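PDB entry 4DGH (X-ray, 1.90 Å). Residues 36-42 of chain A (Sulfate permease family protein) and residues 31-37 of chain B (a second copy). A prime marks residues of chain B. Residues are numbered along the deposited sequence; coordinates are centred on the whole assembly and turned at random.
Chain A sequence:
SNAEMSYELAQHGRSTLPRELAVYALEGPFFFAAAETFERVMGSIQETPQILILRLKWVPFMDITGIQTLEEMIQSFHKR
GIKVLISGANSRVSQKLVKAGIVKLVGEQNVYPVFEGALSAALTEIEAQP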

# COMPACT_ATOMS: atom_id res chain seq x y z
N GLU A 36 -4.43 10.73 -2.14
CA GLU A 36 -5.44 10.68 -3.21
C GLU A 36 -6.71 9.96 -2.70
O GLU A 36 -7.83 10.44 -2.88
CB GLU A 36 -4.88 9.91 -4.42
CG GLU A 36 -5.67 10.10 -5.70
CD GLU A 36 -5.17 9.17 -6.81
OE1 GLU A 36 -3.93 8.89 -6.88
OE2 GLU A 36 -6.02 8.71 -7.60
N THR A 37 -6.51 8.85 -2.04
CA THR A 37 -7.61 8.08 -1.46
C THR A 37 -8.39 8.91 -0.43
O THR A 37 -9.64 8.97 -0.46
CB THR A 37 -7.04 6.79 -0.87
OG1 THR A 37 -6.36 6.10 -1.94
CG2 THR A 37 -8.18 5.92 -0.31
N PHE A 38 -7.66 9.59 0.43
CA PHE A 38 -8.32 10.28 1.51
C PHE A 38 -9.14 11.45 0.97
O PHE A 38 -10.24 11.73 1.43
CB PHE A 38 -7.34 10.78 2.53
CG PHE A 38 -8.02 11.10 3.80
CD1 PHE A 38 -8.79 10.14 4.43
CD2 PHE A 38 -8.00 12.37 4.33
CE1 PHE A 38 -9.48 10.42 5.61
CE2 PHE A 38 -8.65 12.64 5.53
CZ PHE A 38 -9.44 11.67 6.15
N GLU A 39 -8.57 12.12 -0.03
CA GLU A 39 -9.22 13.19 -0.71
C GLU A 39 -10.51 12.65 -1.36
O GLU A 39 -11.58 13.24 -1.25
CB GLU A 39 -8.18 13.66 -1.74
CG GLU A 39 -8.45 15.00 -2.36
CD GLU A 39 -7.29 15.50 -3.25
OE1 GLU A 39 -6.12 15.07 -3.05
OE2 GLU A 39 -7.57 16.32 -4.17
N ARG A 40 -10.42 11.47 -2.00
CA ARG A 40 -11.59 10.82 -2.58
C ARG A 40 -12.64 10.48 -1.55
O ARG A 40 -13.78 10.79 -1.73
CB ARG A 40 -11.17 9.63 -3.47
CG ARG A 40 -12.31 8.81 -4.09
CD ARG A 40 -11.82 7.85 -5.22
NE ARG A 40 -10.69 6.99 -4.83
CZ ARG A 40 -9.42 7.18 -5.25
NH1 ARG A 40 -9.14 8.19 -6.09
NH2 ARG A 40 -8.44 6.36 -4.82
N VAL A 41 -12.26 9.95 -0.41
CA VAL A 41 -13.19 9.59 0.64
C VAL A 41 -13.91 10.85 1.16
O VAL A 41 -15.13 10.86 1.33
CB VAL A 41 -12.43 9.01 1.84
CG1 VAL A 41 -13.39 8.87 3.04
CG2 VAL A 41 -11.83 7.65 1.51
N MSE A 42 -13.13 11.89 1.41
CA MSE A 42 -13.72 13.09 2.02
C MSE A 42 -14.72 13.70 1.05
O MSE A 42 -15.70 14.34 1.46
CB MSE A 42 -12.58 14.08 2.34
CG MSE A 42 -13.11 15.17 3.25
SE MSE A 42 -13.37 14.36 5.06
CE MSE A 42 -11.73 14.56 6.13
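Chain B 31-37: FFAAAET

One arginine bridges two copies of the same glutamate in this contact. Arg40 of chain A reaches Glu36 in its own helix, NH1 of Arg40 lying 3.5 Å from OE2 of Glu36, and it also meets Glu36′ of the second copy, where NE of Arg40 stands 3.5 Å from OE1 of Glu36′. The second salt bridge contains a hydrogen bond that is weak: its angle of 159° is favourable but its length is generous. The carboxylate oxygen lies at the edge of the guanidinium, near its plane, where the N-H bonds point.

The example illustrates how steeply crossed helices meet through a small patch rather than along a continuous seam. Chain A is helical throughout residues 36-42. In chain B, Phe31′ occupies the N-cap position and the helix runs from Phe32′ through Thr37′, its first turn tied by the bond from Ala35′ N to Phe31′ O (2.9 Å). The N-to-C directions differ by 72°, and the axes approach to 10.1 Å. The backbones come nearest at Thr37 and Ala33′, whose CA atoms are 6.1 Å apart; there CG2 of Thr37 lies 3.7 Å from the Ala33′ backbone N and 3.9 Å from Ala33′ CB, so the threonine methyl rests against main chain as well as side chain.

Phe32′ supplies the largest share of the buried surface. Its CB packs 3.8 Å from CG2 of Thr37 and 3.7 Å from CG2 of Val41, residues one helical turn apart. Phe38 starts sideways at its CA-to-CB bond, yet its ring comes nearer, bringing CE1 to 3.5 Å from CE2 of Phe32′. These rings meet obliquely, with planes at 46° and centroids 5.2 Å apart. An apolar cluster and a charged pair thus share a modest 291 Å² of buried surface.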

# COMPACT_ATOMS: atom_id res chain seq x y z
N PHE B 31 -7.89 2.54 6.65
CA PHE B 31 -8.08 1.29 5.93
C PHE B 31 -8.84 1.61 4.64
O PHE B 31 -9.22 0.73 3.96
CB PHE B 31 -8.87 0.29 6.78
CG PHE B 31 -10.18 0.88 7.32
CD1 PHE B 31 -11.32 0.90 6.51
CD2 PHE B 31 -10.23 1.44 8.60
CE1 PHE B 31 -12.52 1.44 6.97
CE2 PHE B 31 -11.43 1.98 9.04
CZ PHE B 31 -12.55 2.01 8.22
N PHE B 32 -9.00 2.90 4.29
CA PHE B 32 -9.86 3.32 3.14
C PHE B 32 -9.48 2.68 1.81
O PHE B 32 -10.34 2.21 1.08
CB PHE B 32 -9.92 4.88 2.94
CG PHE B 32 -9.98 5.66 4.23
CD1 PHE B 32 -11.17 5.72 4.97
CD2 PHE B 32 -8.85 6.30 4.73
CE1 PHE B 32 -11.22 6.39 6.20
CE2 PHE B 32 -8.90 6.98 5.95
CZ PHE B 32 -10.07 7.02 6.69
N ALA B 33 -8.20 2.66 1.48
CA ALA B 33 -7.83 2.16 0.14
C ALA B 33 -8.14 0.63 0.05
O ALA B 33 -8.71 0.16 -0.93
CB ALA B 33 -6.35 2.46 -0.22
N ALA B 34 -7.82 -0.09 1.13
CA ALA B 34 -8.21 -1.51 1.28
C ALA B 34 -9.70 -1.77 1.30
O ALA B 34 -10.17 -2.72 0.68
CB ALA B 34 -7.62 -2.05 2.56
N ALA B 35 -10.45 -0.97 2.01
CA ALA B 35 -11.89 -1.09 2.00
C ALA B 35 -12.35 -1.01 0.54
O ALA B 35 -13.18 -1.78 0.13
CB ALA B 35 -12.51 0.05 2.80
N GLU B 36 -11.80 -0.08 -0.23
CA GLU B 36 -12.30 0.19 -1.59
C GLU B 36 -12.01 -1.03 -2.51
O GLU B 36 -12.88 -1.51 -3.23
CB GLU B 36 -11.61 1.43 -2.17
CG GLU B 36 -12.29 2.01 -3.39
CD GLU B 36 -11.46 3.13 -4.02
OE1 GLU B 36 -10.77 3.89 -3.28
OE2 GLU B 36 -11.48 3.23 -5.27
N THR B 37 -10.80 -1.52 -2.42
CA THR B 37 -10.39 -2.70 -3.19
C THR B 37 -11.25 -3.92 -2.85
O THR B 37 -11.75 -4.63 -3.74
CB THR B 37 -8.90 -2.93 -2.95
OG1 THR B 37 -8.21 -1.72 -3.33
CG2 THR B 37 -8.41 -4.12 -3.80